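Local coordinates for secondary thiamine-phosphate synthase enzyme (Thermus thermophilus, PDB 2CU5) that is of unknown function but belongs to the YjbQ (UPF0047) family and may act as a secondary thiamine-phosphate synthase, at the interface of chains A and B. Residues are numbered along the deposited sequence; one frame, centred on the assembly and turned at random. Chains: chain A/B, Conserved Hypothetical Protein TT1486.

Contact 1 and contact 2 lie side by side on one A-B interface of an assembly of three copies, the centres of their C-alpha atoms about 10 Å apart. They share B:Leu85, and both pair helix 53-66 of chain A with helix 81-90 of chain B. Contact 1 lies further along the chain A helix and is dominated by charged groups; contact 2 reaches from its first turn to the end of strand 43-48 and mixes a glutamine-histidine pair with aliphatic packing. Unlike surfaces of the two copies meet, which is compatible with a ring of three, although the structure alone does not prove the oligomer in solution.

Contact 1: the interface of chains A and B. Residues chain A 58, 62; chain B 67-69, 71, 74, 81-82, 85.
A:Arg62 reaches across to B:Asp74 and to the backbone carbonyl of B:Pro68, and its guanidinium carries most of this polar patch of the subunit interface. Its NH2 donates almost straight (177° at H) to the carboxylate oxygen OD2 of B:Asp74 at 2.7 Å, the closest pair of a salt bridge, while NE reaches OD1 on its syn lone pair at 3.1 Å. This side-on grip is skewed, the guanidinium and carboxylate planes standing 49° apart. Along the adjoining edge, NH1 and NH2 converge in the guanidinium plane on B:Pro68 O, with NH2 at 2.9 Å nearly along the C=O axis. Bonds along both edges, with NH2 shared, should hold the group against rotation. B:Arg71 runs antiparallel to A:Arg62 and lays its CD over the centre of one guanidinium face; the backbone where B:Ser81 joins B:His82 lies toward the rim of the other.

One turn earlier, A:Asp58 stacks its carboxylate against that of B:Asp74, the planes nearly parallel. B:Ser81 OG donates to the anti lone pair of A:Asp58 OD2 at 2.6 Å, and a water links OD1 of this aspartate to B:Arg71 NH2. The arginines flanking the two acids probably offset their repulsion.

In the second shell, B:Arg71 NH2 bonds to B:Asp74 OD1 at 2.9 Å and so helps position the acceptor for A:Arg62. CG of A:Arg62 lies anti to its carbonyl carbon (chi1 -73°), and the chain extends to NE, its CB resting on B:Leu85 CD2. The site joins one side of helix 53-66 in chain A to the loop residues 67-74 and the start of helix 81-90 in chain B.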
# COMPACT_ATOMS: atom_id res chain seq x y z
N ASP A 58 -15.09 10.11 7.99
CA ASP A 58 -13.92 10.45 8.80
C ASP A 58 -12.61 10.23 8.05
O ASP A 58 -11.66 11.00 8.21
CB ASP A 58 -13.92 9.64 10.11
CG ASP A 58 -15.03 10.08 11.06
OD1 ASP A 58 -15.74 11.04 10.74
OD2 ASP A 58 -15.17 9.45 12.13
N ARG A 62 -10.06 13.25 7.59
CA ARG A 62 -8.70 13.15 8.12
C ARG A 62 -7.65 13.23 7.02
O ARG A 62 -6.59 13.82 7.21
CB ARG A 62 -8.56 11.86 8.93
CG ARG A 62 -9.28 11.90 10.28
CD ARG A 62 -9.31 10.51 10.90
NE ARG A 62 -9.88 10.46 12.25
CZ ARG A 62 -9.17 10.48 13.37
NH1 ARG A 62 -7.84 10.57 13.31
NH2 ARG A 62 -9.77 10.36 14.55
N ALA B 67 -2.78 10.36 13.08
CA ALA B 67 -4.16 9.91 13.21
C ALA B 67 -4.56 9.85 14.68
O ALA B 67 -4.64 8.78 15.27
CB ALA B 67 -4.33 8.53 12.56
N PRO B 68 -4.82 11.02 15.29
CA PRO B 68 -5.21 11.13 16.70
C PRO B 68 -6.47 10.35 17.02
O PRO B 68 -7.42 10.32 16.23
CB PRO B 68 -5.42 12.63 16.88
CG PRO B 68 -4.49 13.23 15.88
CD PRO B 68 -4.70 12.35 14.67
N ARG B 69 -6.49 9.72 18.20
CA ARG B 69 -7.65 8.94 18.63
C ARG B 69 -8.87 9.81 18.87
O ARG B 69 -9.98 9.45 18.48
CB ARG B 69 -7.34 8.19 19.93
CG ARG B 69 -6.47 6.97 19.78
CD ARG B 69 -5.99 6.50 21.14
NE ARG B 69 -5.17 5.29 21.03
CZ ARG B 69 -5.67 4.07 20.84
NH1 ARG B 69 -6.98 3.90 20.74
NH2 ARG B 69 -4.85 3.03 20.75
N ARG B 71 -10.59 13.03 17.89
CA ARG B 71 -10.74 14.12 16.93
C ARG B 71 -12.18 14.62 17.02
O ARG B 71 -13.12 13.88 16.73
CB ARG B 71 -10.45 13.61 15.51
CG ARG B 71 -10.75 14.60 14.38
CD ARG B 71 -10.20 14.07 13.06
NE ARG B 71 -10.50 14.95 11.93
CZ ARG B 71 -11.61 14.88 11.20
NH1 ARG B 71 -11.79 15.74 10.20
NH2 ARG B 71 -12.52 13.96 11.45
N ASP B 74 -14.74 13.95 14.15
CA ASP B 74 -15.10 12.57 13.82
C ASP B 74 -16.60 12.36 13.97
O ASP B 74 -17.21 12.83 14.93
CB ASP B 74 -14.35 11.59 14.75
CG ASP B 74 -13.07 11.06 14.13
OD1 ASP B 74 -12.66 11.55 13.05
OD2 ASP B 74 -12.48 10.13 14.72
N SER B 81 -12.03 5.64 14.26
CA SER B 81 -11.69 6.11 12.93
C SER B 81 -10.17 6.25 12.79
O SER B 81 -9.63 6.12 11.69
CB SER B 81 -12.36 7.45 12.63
OG SER B 81 -13.73 7.26 12.37
N HIS B 82 -9.49 6.53 13.90
CA HIS B 82 -8.04 6.66 13.85
C HIS B 82 -7.44 5.35 13.37
O HIS B 82 -6.46 5.34 12.61
CB HIS B 82 -7.46 7.01 15.23
CG HIS B 82 -7.47 5.88 16.21
ND1 HIS B 82 -8.63 5.37 16.76
CD2 HIS B 82 -6.45 5.16 16.74
CE1 HIS B 82 -8.32 4.39 17.59
NE2 HIS B 82 -7.01 4.24 17.60
N LEU B 85 -8.08 4.78 9.64
CA LEU B 85 -7.13 5.55 8.85
C LEU B 85 -5.76 4.89 8.82
O LEU B 85 -5.15 4.78 7.76
CB LEU B 85 -6.98 6.98 9.39
CG LEU B 85 -5.93 7.84 8.68
CD1 LEU B 85 -6.23 7.94 7.19
CD2 LEU B 85 -5.93 9.24 9.31
O HOH W 1 -15.40 13.52 9.94

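Contact 2: the interface of chains A and B. Residues chain A 48-49, 55, 59, 108; chain B 41, 84-85, 87-88.
A:Gln48 and B:His84 meet where the backbone, extended at A:Gln48 at the end of strand 43-48, faces helical backbone at B:His84 in helix 81-90. The glutamine amide bridges two parts of chain B. Its oxygen OE1 accepts from the imidazole ND1 of B:His84 at 2.7 Å, in the carbonyl plane and on a lone pair; its NE2 donates nearly straight to B:Thr41 O at 2.9 Å. OE1 lies close to the imidazole plane, so the ring meets it edge-on, with the amide and ring planes 80° apart. A bend at chi2 (-60°) folds the glutamine chain on its way to these partners. The backbone N of A:Glu49 also donates to OE1, but from above the carbonyl plane, and a water connects NE2 with the hydroxyl of B:Ser87.

Past CE1 on the rim of the B:His84 ring, NE2 bonds to a water that also bonds to the A:Glu49 carboxylate oxygen OE1. A:Val55 lays CG1 over one ring face, 3.9 Å from the centroid, so the histidine is held at its edge by polar groups and on its face by a methyl. B:Thr41 turns CG2 toward the carbonyl oxygen of A:Trp108.

Further along helix 53-66, A:Leu59 carries the aliphatic part of this interface, one methyl directed at the backbone of the chain B helix and the other at B:Leu88. Packing is tight at the first of these, where A:Leu59 CD2 comes within 3.5 Å of B:Leu85 CA.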
# COMPACT_ATOMS: atom_id res chain seq x y z
N GLN A 48 -11.98 -1.11 2.83
CA GLN A 48 -12.39 -0.52 4.10
C GLN A 48 -13.85 -0.81 4.43
O GLN A 48 -14.51 -1.59 3.75
CB GLN A 48 -12.14 0.99 4.08
CG GLN A 48 -10.86 1.40 4.80
CD GLN A 48 -10.89 0.99 6.26
OE1 GLN A 48 -11.90 1.18 6.94
NE2 GLN A 48 -9.79 0.45 6.75
N GLU A 49 -14.35 -0.18 5.49
CA GLU A 49 -15.72 -0.41 5.92
C GLU A 49 -16.74 0.52 5.27
O GLU A 49 -16.55 1.74 5.24
CB GLU A 49 -15.82 -0.28 7.44
CG GLU A 49 -17.14 -0.81 7.98
CD GLU A 49 -17.39 -0.44 9.42
OE1 GLU A 49 -16.45 -0.51 10.24
OE2 GLU A 49 -18.54 -0.10 9.74
N VAL A 55 -17.52 6.06 8.62
CA VAL A 55 -16.13 5.61 8.51
C VAL A 55 -15.50 6.30 7.30
O VAL A 55 -14.42 6.89 7.40
CB VAL A 55 -16.04 4.06 8.35
CG1 VAL A 55 -14.65 3.65 7.90
CG2 VAL A 55 -16.36 3.38 9.68
N LEU A 59 -12.55 9.19 7.22
CA LEU A 59 -11.33 8.93 6.45
C LEU A 59 -11.00 10.10 5.53
O LEU A 59 -9.86 10.56 5.48
CB LEU A 59 -11.47 7.64 5.62
CG LEU A 59 -11.41 6.32 6.38
CD1 LEU A 59 -11.73 5.15 5.44
CD2 LEU A 59 -10.02 6.15 6.99
N TRP A 108 -16.75 -6.76 7.61
CA TRP A 108 -16.96 -5.32 7.46
C TRP A 108 -16.12 -4.69 6.36
O TRP A 108 -15.82 -3.49 6.42
CB TRP A 108 -16.66 -4.60 8.78
CG TRP A 108 -17.43 -5.15 9.93
CD1 TRP A 108 -16.99 -6.04 10.86
CD2 TRP A 108 -18.80 -4.88 10.24
NE1 TRP A 108 -18.00 -6.34 11.75
CE2 TRP A 108 -19.12 -5.64 11.39
CE3 TRP A 108 -19.78 -4.07 9.67
CZ2 TRP A 108 -20.40 -5.61 11.97
CZ3 TRP A 108 -21.05 -4.04 10.25
CH2 TRP A 108 -21.34 -4.81 11.39
N THR B 41 -10.60 -4.10 9.16
CA THR B 41 -10.49 -2.71 8.72
C THR B 41 -9.80 -1.79 9.73
O THR B 41 -9.65 -0.60 9.45
CB THR B 41 -11.88 -2.11 8.43
OG1 THR B 41 -12.68 -2.18 9.61
CG2 THR B 41 -12.58 -2.88 7.30
N HIS B 84 -9.06 3.05 11.53
CA HIS B 84 -9.45 2.83 10.14
C HIS B 84 -8.46 3.57 9.24
O HIS B 84 -8.03 3.04 8.21
CB HIS B 84 -10.87 3.36 9.90
CG HIS B 84 -11.95 2.44 10.38
ND1 HIS B 84 -12.38 1.36 9.63
CD2 HIS B 84 -12.66 2.41 11.52
CE1 HIS B 84 -13.32 0.71 10.30
NE2 HIS B 84 -13.51 1.33 11.45
N LEU B 85 -8.08 4.78 9.64
CA LEU B 85 -7.13 5.55 8.85
C LEU B 85 -5.76 4.89 8.82
O LEU B 85 -5.15 4.78 7.76
CB LEU B 85 -6.98 6.98 9.39
CG LEU B 85 -5.93 7.84 8.68
CD1 LEU B 85 -6.23 7.94 7.19
CD2 LEU B 85 -5.93 9.24 9.31
N SER B 87 -5.11 1.84 9.18
CA SER B 87 -5.24 0.63 8.36
C SER B 87 -5.12 0.98 6.87
O SER B 87 -4.37 0.34 6.13
CB SER B 87 -6.58 -0.05 8.63
OG SER B 87 -6.74 -1.20 7.82
N LEU B 88 -5.86 2.00 6.43
CA LEU B 88 -5.83 2.44 5.04
C LEU B 88 -4.43 2.87 4.60
O LEU B 88 -3.99 2.58 3.49
CB LEU B 88 -6.83 3.60 4.82
CG LEU B 88 -6.87 4.25 3.43
CD1 LEU B 88 -8.24 4.88 3.19
CD2 LEU B 88 -5.75 5.29 3.29
O HOH W 2 -7.58 -0.36 4.96
O HOH W 3 -15.60 0.33 12.99